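Local structure of N-acetylmuramoyl-L-alanine amidase amiD (Escherichia coli, 3D2Y) at residues A[34-39]-A[108-113]; A[57-62]-A[101-106]; A[120-125]-A[164-169]. The protein hydrolyses the amide bond between N-acetylmuramoyl groups and L-amino acids in cell-wall glycopeptides, as a zinc-dependent amidase of the outer membrane. All coordinates share one frame; numbering follows the deposited sequence.

Interaction 1 (A[34-39]-A[108-113]); sequences IHYTAD and RGWQKS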
loop_
_atom_site.group_PDB
_atom_site.type_symbol
_atom_site.label_atom_id
_atom_site.label_comp_id
_atom_site.label_asym_id
_atom_site.label_seq_id
_atom_site.Cartn_x
_atom_site.Cartn_y
_atom_site.Cartn_z
ATOM N N ILE A 34 0.436 3.520 -0.801
ATOM C CA ILE A 34 1.517 4.459 -0.466
ATOM C C ILE A 34 2.626 4.442 -1.526
ATOM O O ILE A 34 3.096 3.371 -1.921
ATOM C CB ILE A 34 2.118 4.172 0.946
ATOM C CG1 ILE A 34 0.991 4.050 1.979
ATOM C CG2 ILE A 34 3.023 5.290 1.370
ATOM C CD1 ILE A 34 0.124 5.337 2.131
ATOM N N HIS A 35 3.034 5.633 -1.964
ATOM C CA HIS A 35 4.092 5.805 -2.981
ATOM C C HIS A 35 5.171 6.724 -2.465
ATOM O O HIS A 35 4.886 7.533 -1.553
ATOM C CB HIS A 35 3.526 6.514 -4.244
ATOM C CG HIS A 35 2.396 5.789 -4.920
ATOM N ND1 HIS A 35 2.599 4.942 -5.990
ATOM C CD2 HIS A 35 1.059 5.824 -4.706
ATOM C CE1 HIS A 35 1.435 4.456 -6.380
ATOM N NE2 HIS A 35 0.485 4.959 -5.605
ATOM N N TYR A 36 6.363 6.669 -3.059
ATOM C CA TYR A 36 7.269 7.849 -3.060
ATOM C C TYR A 36 7.393 8.450 -4.467
ATOM O O TYR A 36 7.139 7.777 -5.481
ATOM C CB TYR A 36 8.680 7.623 -2.425
ATOM C CG TYR A 36 9.498 6.486 -3.009
ATOM C CD1 TYR A 36 9.793 6.410 -4.386
ATOM C CD2 TYR A 36 9.976 5.451 -2.181
ATOM C CE1 TYR A 36 10.501 5.327 -4.908
ATOM C CE2 TYR A 36 10.729 4.379 -2.704
ATOM C CZ TYR A 36 10.970 4.317 -4.073
ATOM O OH TYR A 36 11.690 3.256 -4.626
ATOM N N THR A 37 7.858 9.692 -4.520
ATOM C CA THR A 37 7.862 10.462 -5.771
ATOM C C THR A 37 9.126 10.215 -6.575
ATOM O O THR A 37 9.128 10.342 -7.797
ATOM C CB THR A 37 7.748 11.991 -5.507
ATOM O OG1 THR A 37 8.862 12.506 -4.751
ATOM C CG2 THR A 37 6.508 12.330 -4.798
ATOM N N ALA A 38 10.189 9.862 -5.864
ATOM C CA ALA A 38 11.558 9.884 -6.415
ATOM C C ALA A 38 11.924 11.180 -7.105
ATOM O O ALA A 38 12.553 11.153 -8.154
ATOM C CB ALA A 38 11.807 8.664 -7.370
ATOM N N ASP A 39 11.538 12.325 -6.513
ATOM C CA ASP A 39 11.765 13.642 -7.121
ATOM C C ASP A 39 11.329 14.721 -6.110
ATOM O O ASP A 39 10.631 14.417 -5.126
ATOM C CB ASP A 39 10.972 13.764 -8.442
ATOM C CG ASP A 39 11.620 14.718 -9.463
ATOM O OD1 ASP A 39 12.633 15.391 -9.147
ATOM O OD2 ASP A 39 11.080 14.802 -10.599
ATOM N N ARG A 108 13.265 10.627 -2.055
ATOM C CA ARG A 108 14.154 10.356 -3.192
ATOM C C ARG A 108 14.139 8.914 -3.733
ATOM O O ARG A 108 14.632 8.658 -4.855
ATOM C CB ARG A 108 15.591 10.788 -2.838
ATOM C CG ARG A 108 16.681 10.251 -3.753
ATOM C CD ARG A 108 18.074 10.280 -3.046
ATOM N NE ARG A 108 18.011 11.133 -1.861
ATOM C CZ ARG A 108 18.397 10.799 -0.630
ATOM N NH1 ARG A 108 18.971 9.633 -0.368
ATOM N NH2 ARG A 108 18.230 11.684 0.345
ATOM N N GLY A 109 13.569 7.990 -2.956
ATOM C CA GLY A 109 13.647 6.552 -3.275
ATOM C C GLY A 109 15.055 5.995 -3.157
ATOM O O GLY A 109 15.808 6.361 -2.223
ATOM N N TRP A 110 15.410 5.114 -4.099
ATOM C CA TRP A 110 16.732 4.479 -4.138
ATOM C C TRP A 110 17.717 5.113 -5.105
ATOM O O TRP A 110 17.343 5.658 -6.147
ATOM C CB TRP A 110 16.654 2.967 -4.416
ATOM C CG TRP A 110 16.034 2.603 -5.721
ATOM C CD1 TRP A 110 14.743 2.209 -5.925
ATOM C CD2 TRP A 110 16.675 2.541 -7.000
ATOM N NE1 TRP A 110 14.529 1.945 -7.246
ATOM C CE2 TRP A 110 15.700 2.131 -7.933
ATOM C CE3 TRP A 110 17.983 2.802 -7.455
ATOM C CZ2 TRP A 110 15.982 1.971 -9.298
ATOM C CZ3 TRP A 110 18.259 2.651 -8.814
ATOM C CH2 TRP A 110 17.263 2.236 -9.715
ATOM N N GLN A 111 18.990 5.033 -4.735
ATOM C CA GLN A 111 20.068 5.451 -5.597
ATOM C C GLN A 111 21.149 4.391 -5.430
ATOM O O GLN A 111 21.491 4.042 -4.298
ATOM C CB GLN A 111 20.580 6.812 -5.145
ATOM C CG GLN A 111 20.636 7.848 -6.249
ATOM C CD GLN A 111 20.436 9.261 -5.725
ATOM O OE1 GLN A 111 21.086 9.680 -4.771
ATOM N NE2 GLN A 111 19.521 9.994 -6.346
ATOM N N LYS A 112 21.666 3.878 -6.548
ATOM C CA LYS A 112 22.706 2.849 -6.526
ATOM C C LYS A 112 24.048 3.494 -6.233
ATOM O O LYS A 112 24.509 4.367 -6.975
ATOM C CB LYS A 112 22.745 2.059 -7.838
ATOM C CG LYS A 112 21.618 1.045 -7.955
ATOM C CD LYS A 112 21.393 0.610 -9.391
ATOM C CE LYS A 112 20.277 -0.421 -9.481
ATOM N NZ LYS A 112 19.950 -0.750 -10.889
ATOM N N SER A 113 24.648 3.060 -5.130
ATOM C CA SER A 113 25.859 3.660 -4.591
ATOM C C SER A 113 26.880 2.550 -4.339
ATOM O O SER A 113 26.824 1.853 -3.316
ATOM C CB SER A 113 25.522 4.433 -3.305
ATOM O OG SER A 113 26.647 5.108 -2.772
#

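Interaction 2 (A[57-62]-A[101-106]); sequences YLVPAV and IGIELE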
loop_
_atom_site.group_PDB
_atom_site.type_symbol
_atom_site.label_atom_id
_atom_site.label_comp_id
_atom_site.label_asym_id
_atom_site.label_seq_id
_atom_site.Cartn_x
_atom_site.Cartn_y
_atom_site.Cartn_z
ATOM N N TYR A 57 -3.253 12.506 -3.198
ATOM C CA TYR A 57 -2.513 13.370 -2.292
ATOM C C TYR A 57 -1.003 13.371 -2.577
ATOM O O TYR A 57 -0.415 12.391 -3.066
ATOM C CB TYR A 57 -2.800 12.965 -0.843
ATOM C CG TYR A 57 -4.254 12.984 -0.469
ATOM C CD1 TYR A 57 -4.848 14.169 -0.028
ATOM C CD2 TYR A 57 -5.027 11.835 -0.542
ATOM C CE1 TYR A 57 -6.188 14.205 0.328
ATOM C CE2 TYR A 57 -6.392 11.852 -0.197
ATOM C CZ TYR A 57 -6.946 13.061 0.234
ATOM O OH TYR A 57 -8.245 13.205 0.614
ATOM N N LEU A 58 -0.411 14.524 -2.343
ATOM C CA LEU A 58 1.035 14.692 -2.385
ATOM C C LEU A 58 1.519 15.339 -1.067
ATOM O O LEU A 58 1.129 16.489 -0.741
ATOM C CB LEU A 58 1.448 15.537 -3.609
ATOM C CG LEU A 58 2.931 15.945 -3.782
ATOM C CD1 LEU A 58 3.887 14.732 -3.953
ATOM C CD2 LEU A 58 3.059 16.864 -4.994
ATOM N N VAL A 59 2.340 14.596 -0.311
ATOM C CA VAL A 59 2.845 15.054 0.986
ATOM C C VAL A 59 4.310 15.511 0.831
ATOM O O VAL A 59 5.151 14.695 0.475
ATOM C CB VAL A 59 2.771 13.953 2.084
ATOM C CG1 VAL A 59 3.064 14.601 3.478
ATOM C CG2 VAL A 59 1.335 13.276 2.083
ATOM N N PRO A 60 4.613 16.811 1.093
ATOM C CA PRO A 60 6.034 17.197 1.015
ATOM C C PRO A 60 6.891 16.412 2.037
ATOM O O PRO A 60 6.377 15.866 3.004
ATOM C CB PRO A 60 6.013 18.700 1.373
ATOM C CG PRO A 60 4.650 19.156 1.189
ATOM C CD PRO A 60 3.774 17.951 1.500
ATOM N N ALA A 61 8.192 16.427 1.847
ATOM C CA ALA A 61 9.126 15.792 2.784
ATOM C C ALA A 61 9.009 16.399 4.172
ATOM O O ALA A 61 9.097 15.686 5.162
ATOM C CB ALA A 61 10.550 15.958 2.287
ATOM N N VAL A 62 8.896 17.727 4.233
ATOM C CA VAL A 62 8.629 18.428 5.475
ATOM C C VAL A 62 7.528 19.408 5.097
ATOM O O VAL A 62 7.805 20.481 4.552
ATOM C CB VAL A 62 9.885 19.108 6.067
ATOM C CG1 VAL A 62 9.521 19.810 7.422
ATOM C CG2 VAL A 62 11.007 18.025 6.266
ATOM N N ILE A 101 -7.287 4.814 -3.180
ATOM C CA ILE A 101 -6.753 6.174 -3.030
ATOM C C ILE A 101 -5.235 6.085 -3.026
ATOM O O ILE A 101 -4.685 5.169 -2.466
ATOM C CB ILE A 101 -7.315 6.801 -1.749
ATOM C CG1 ILE A 101 -8.764 7.194 -2.032
ATOM C CG2 ILE A 101 -6.509 8.032 -1.349
ATOM C CD1 ILE A 101 -9.522 7.689 -0.888
ATOM N N GLY A 102 -4.566 7.030 -3.701
ATOM C CA GLY A 102 -3.108 6.981 -3.843
ATOM C C GLY A 102 -2.550 8.184 -3.125
ATOM O O GLY A 102 -3.022 9.302 -3.319
ATOM N N ILE A 103 -1.616 7.926 -2.224
ATOM C CA ILE A 103 -0.854 8.983 -1.543
ATOM C C ILE A 103 0.588 8.935 -1.978
ATOM O O ILE A 103 1.276 7.909 -1.785
ATOM C CB ILE A 103 -0.968 8.891 -0.009
ATOM C CG1 ILE A 103 -2.432 9.107 0.395
ATOM C CG2 ILE A 103 -0.070 9.968 0.671
ATOM C CD1 ILE A 103 -2.687 8.795 1.829
ATOM N N GLU A 104 1.065 10.062 -2.505
ATOM C CA GLU A 104 2.474 10.208 -2.894
ATOM C C GLU A 104 3.227 11.032 -1.835
ATOM O O GLU A 104 2.768 12.106 -1.409
ATOM C CB GLU A 104 2.575 10.896 -4.255
ATOM C CG GLU A 104 2.191 9.997 -5.443
ATOM C CD GLU A 104 3.403 9.478 -6.151
ATOM O OE1 GLU A 104 4.379 10.229 -6.248
ATOM O OE2 GLU A 104 3.392 8.354 -6.656
ATOM N N LEU A 105 4.373 10.494 -1.442
ATOM C CA LEU A 105 5.287 11.031 -0.429
ATOM C C LEU A 105 6.568 11.498 -1.116
ATOM O O LEU A 105 7.263 10.719 -1.780
ATOM C CB LEU A 105 5.588 9.963 0.614
ATOM C CG LEU A 105 4.424 9.213 1.291
ATOM C CD1 LEU A 105 4.946 8.214 2.335
ATOM C CD2 LEU A 105 3.511 10.217 1.971
ATOM N N GLU A 106 6.865 12.776 -0.955
ATOM C CA GLU A 106 8.087 13.327 -1.535
ATOM C C GLU A 106 9.248 12.654 -0.820
ATOM O O GLU A 106 9.449 12.850 0.377
ATOM C CB GLU A 106 8.178 14.835 -1.382
ATOM C CG GLU A 106 9.489 15.426 -1.963
ATOM C CD GLU A 106 9.873 16.825 -1.431
ATOM O OE1 GLU A 106 11.019 17.226 -1.682
ATOM O OE2 GLU A 106 9.050 17.513 -0.798
#

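Interaction 3 (A[120-125]-A[164-169]); sequences APFEPA and PLFPWQ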
loop_
_atom_site.group_PDB
_atom_site.type_symbol
_atom_site.label_atom_id
_atom_site.label_comp_id
_atom_site.label_asym_id
_atom_site.label_seq_id
_atom_site.Cartn_x
_atom_site.Cartn_y
_atom_site.Cartn_z
ATOM N N ALA A 120 16.266 6.138 0.833
ATOM C CA ALA A 120 16.334 7.400 1.604
ATOM C C ALA A 120 15.392 7.326 2.799
ATOM O O ALA A 120 14.255 6.906 2.644
ATOM C CB ALA A 120 15.906 8.534 0.718
ATOM N N PRO A 121 15.853 7.717 3.997
ATOM C CA PRO A 121 14.969 7.705 5.164
ATOM C C PRO A 121 13.784 8.667 5.013
ATOM O O PRO A 121 13.893 9.692 4.345
ATOM C CB PRO A 121 15.909 8.166 6.301
ATOM C CG PRO A 121 17.281 7.800 5.806
ATOM C CD PRO A 121 17.227 8.130 4.352
ATOM N N PHE A 122 12.653 8.338 5.631
ATOM C CA PHE A 122 11.516 9.259 5.626
ATOM C C PHE A 122 11.582 10.273 6.773
ATOM O O PHE A 122 11.706 9.904 7.972
ATOM C CB PHE A 122 10.216 8.463 5.676
ATOM C CG PHE A 122 9.931 7.694 4.389
ATOM C CD1 PHE A 122 10.562 6.473 4.140
ATOM C CD2 PHE A 122 9.097 8.231 3.414
ATOM C CE1 PHE A 122 10.339 5.729 2.946
ATOM C CE2 PHE A 122 8.881 7.529 2.210
ATOM C CZ PHE A 122 9.519 6.265 1.987
ATOM N N GLU A 123 11.494 11.560 6.411
ATOM C CA GLU A 123 11.422 12.625 7.375
ATOM C C GLU A 123 10.326 12.342 8.387
ATOM O O GLU A 123 9.195 12.043 8.029
ATOM C CB GLU A 123 11.202 13.987 6.689
ATOM C CG GLU A 123 11.948 14.193 5.362
ATOM C CD GLU A 123 13.483 14.145 5.444
ATOM O OE1 GLU A 123 14.071 14.153 6.565
ATOM O OE2 GLU A 123 14.101 14.123 4.344
ATOM N N PRO A 124 10.677 12.335 9.686
ATOM C CA PRO A 124 9.579 12.156 10.645
ATOM C C PRO A 124 8.403 13.180 10.522
ATOM O O PRO A 124 7.261 12.819 10.820
ATOM C CB PRO A 124 10.259 12.253 12.024
ATOM C CG PRO A 124 11.755 12.475 11.759
ATOM C CD PRO A 124 12.023 12.325 10.295
ATOM N N ALA A 125 8.663 14.417 10.076
ATOM C CA ALA A 125 7.579 15.425 9.911
ATOM C C ALA A 125 6.529 14.900 8.888
ATOM O O ALA A 125 5.307 15.049 9.063
ATOM C CB ALA A 125 8.117 16.696 9.454
ATOM N N PRO A 164 11.987 -0.207 1.701
ATOM C CA PRO A 164 12.262 -0.868 2.978
ATOM C C PRO A 164 12.523 0.105 4.152
ATOM O O PRO A 164 12.575 -0.336 5.313
ATOM C CB PRO A 164 13.473 -1.730 2.645
ATOM C CG PRO A 164 14.233 -0.849 1.632
ATOM C CD PRO A 164 13.098 -0.334 0.751
ATOM N N LEU A 165 12.678 1.410 3.874
ATOM C CA LEU A 165 12.869 2.413 4.945
ATOM C C LEU A 165 11.527 3.041 5.375
ATOM O O LEU A 165 11.455 3.787 6.364
ATOM C CB LEU A 165 13.905 3.468 4.543
ATOM C CG LEU A 165 15.367 2.950 4.451
ATOM C CD1 LEU A 165 16.294 4.077 4.228
ATOM C CD2 LEU A 165 15.805 2.215 5.715
ATOM N N PHE A 166 10.471 2.704 4.652
ATOM C CA PHE A 166 9.124 3.147 5.025
ATOM C C PHE A 166 8.658 2.499 6.338
ATOM O O PHE A 166 8.675 1.273 6.439
ATOM C CB PHE A 166 8.069 2.928 3.912
ATOM C CG PHE A 166 6.773 3.602 4.223
ATOM C CD1 PHE A 166 5.690 2.875 4.715
ATOM C CD2 PHE A 166 6.669 4.993 4.121
ATOM C CE1 PHE A 166 4.480 3.561 5.072
ATOM C CE2 PHE A 166 5.514 5.660 4.462
ATOM C CZ PHE A 166 4.400 4.931 4.929
ATOM N N PRO A 167 8.250 3.325 7.344
ATOM C CA PRO A 167 7.978 2.790 8.691
ATOM C C PRO A 167 6.588 2.141 8.907
ATOM O O PRO A 167 5.752 2.690 9.623
ATOM C CB PRO A 167 8.209 4.025 9.593
ATOM C CG PRO A 167 7.794 5.202 8.723
ATOM C CD PRO A 167 8.082 4.798 7.282
ATOM N N TRP A 168 6.358 0.980 8.268
ATOM C CA TRP A 168 5.067 0.263 8.344
ATOM C C TRP A 168 4.651 -0.110 9.772
ATOM O O TRP A 168 3.477 0.068 10.147
ATOM C CB TRP A 168 5.089 -0.986 7.470
ATOM C CG TRP A 168 5.054 -0.695 5.994
ATOM C CD1 TRP A 168 6.092 -0.781 5.123
ATOM C CD2 TRP A 168 3.931 -0.189 5.236
ATOM N NE1 TRP A 168 5.689 -0.416 3.839
ATOM C CE2 TRP A 168 4.362 -0.069 3.875
ATOM C CE3 TRP A 168 2.604 0.137 5.560
ATOM C CZ2 TRP A 168 3.520 0.383 2.845
ATOM C CZ3 TRP A 168 1.744 0.574 4.529
ATOM C CH2 TRP A 168 2.223 0.698 3.177
ATOM N N GLN A 169 5.607 -0.633 10.554
ATOM C CA GLN A 169 5.338 -1.015 11.951
ATOM C C GLN A 169 4.910 0.191 12.814
ATOM O O GLN A 169 3.951 0.095 13.575
ATOM C CB GLN A 169 6.530 -1.735 12.599
ATOM C CG GLN A 169 6.070 -2.678 13.712
ATOM C CD GLN A 169 7.196 -3.298 14.507
ATOM O OE1 GLN A 169 8.341 -3.391 14.050
ATOM N NE2 GLN A 169 6.865 -3.759 15.703
HETATM O O HOH W 1 12.617 6.068 7.339
#

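Interaction 1 (A[34-39]-A[108-113])
This contact lies at the substrate-binding edge of the zinc amidase active site, where strand 31-36 runs out past the metal ligand H35. The next two residues, Y36 and T37, bind substrate. CG of Y36 is tucked between the N and C of its own backbone (chi1 56°), and this lays the ring flat against G109. CA of G109 lies over one face of the Y36 ring, 3.6 Å from its centroid and 13° off the normal, a CH-pi contact. G109 has positive phi (67°), and a beta carbon here would clash with CE1 of Y36. At the tip of the ring, OH of Y36 comes within 3.5 Å of CD1 of W110, approaching the indole obliquely. W110 makes an edge-to-face pair with F119 and a cation-pi contact with K117, both of strand 116-119. Beside the ring, CA of A38 lies 3.7 Å from O of R108. Within the turn, OG1 of T37 donates to O of D39 (2.6 Å), on a carbonyl lone pair. With no hydrogen bond between the segments, the Y36 ring meets 108-113 by van der Waals and CH-pi contact alone, next to the bound peptide.

Interaction 2 (A[57-62]-A[101-106])
The Y57 side chain lies across I101 and I103, with CG anti to its carbonyl carbon (chi1 -57°). CG2 of I101 meets the ring at its edge, 4.0 Å from CE2 of Y57, while CG1 of I103 approaches CD2 obliquely. OH of Y57 hydrogen-bonds to OE2 of E78, outside the two strands. These are parallel neighbours in the mixed central sheet of the amidase domain, strand 57-59 beside strand 100-105. Y57 pairs with I103, L58 with E104 and V59 with L105. Four backbone bonds form the ladder: N of Y57 donates to O of G102, N of E104 to O of Y57, N of V59 to O of E104, and N of E106 to O of V59. The last two are nearly straight along their C=O axes, whereas N of E104 meets O of Y57 from above the carbonyl plane. On the face with Y57, CG2 of V59 touches CD2 of L105 at 3.8 Å and CG2 of I103 at 3.9 Å. On the other face L58 obliquely crosses E104, the active-site proton acceptor, with CD1 of L58 4.1 Å from CB of E104. The E104 chain bends at chi2 (-101°), so its carboxylate leaves strand 57-59 and lies next to H35 and T37. Past the strand ends, E106 is extended. Its OE2 accepts N-H of A61 at 3.0 Å, met 54° out of the carboxylate plane.

Interaction 3 (A[120-125]-A[164-169])
This is a mainly apolar contact with one water bridge, between two loops that each lead into a helix. The 120-125 segment runs into helix 124-141 and the 164-169 segment into helix 168-173. F122 is its centre. CG of F122 is anti to the carbonyl carbon (chi1 -70°), which sets the ring against L165, F166 and P167. CD2 of F166 lies over the centre of the F122 ring, on one face. The two rings form a T-shaped pair, with the edge of F166 toward the face of F122, centroids 5.1 Å apart and planes at 86°. CE1 of F122 also sits 3.7 Å from CB of F166 and 3.5 Å from its backbone N. E123 and P167 are the N-cap residues of the two helices, so the aromatic pair sits just before both helix starts. P167 is also the centre of an inverse gamma turn, in which N of W168 bonds to O of F166. CD of P167 covers a face of the F166 ring, offset toward its rim, and also approaches CD1 of F122 at 4.3 Å. Behind the pair, both phenylalanines touch I127 of helix 124-141 and L105 of strand 100-105. An alanine at F122 would remove the ring whose face meets F166, and would probably loosen the packing against F166 and P167. Nearer the surface, L165 lies alongside P121, and its CD1 is 3.7 Å from N of P121. A water links the backbones: it accepts from N of F122 at 2.8 Å and donates to O of L165 at 2.7 Å.

Interaction 2 is the buried one, whereas interactions 1 and 3 are partly buried. Backbone ladder bonds dominate interaction 2, while interactions 1 and 3 have no direct hydrogen bonds between their segments and rely on ring contacts. Interactions 1 and 2 meet in the central sheet, where strands 31-36 and 100-105 are neighbours. There N of H35 lies 2.9 Å from O of I103, a probable hydrogen bond, and the zinc ligand H35 and the proton acceptor E104 lie on adjacent strands. Interaction 3 packs beside strand 31-36, where I34 touches F166 and W168. Both segments of interaction 2 fall between those of interaction 1 in the chain, and interaction 3 follows both.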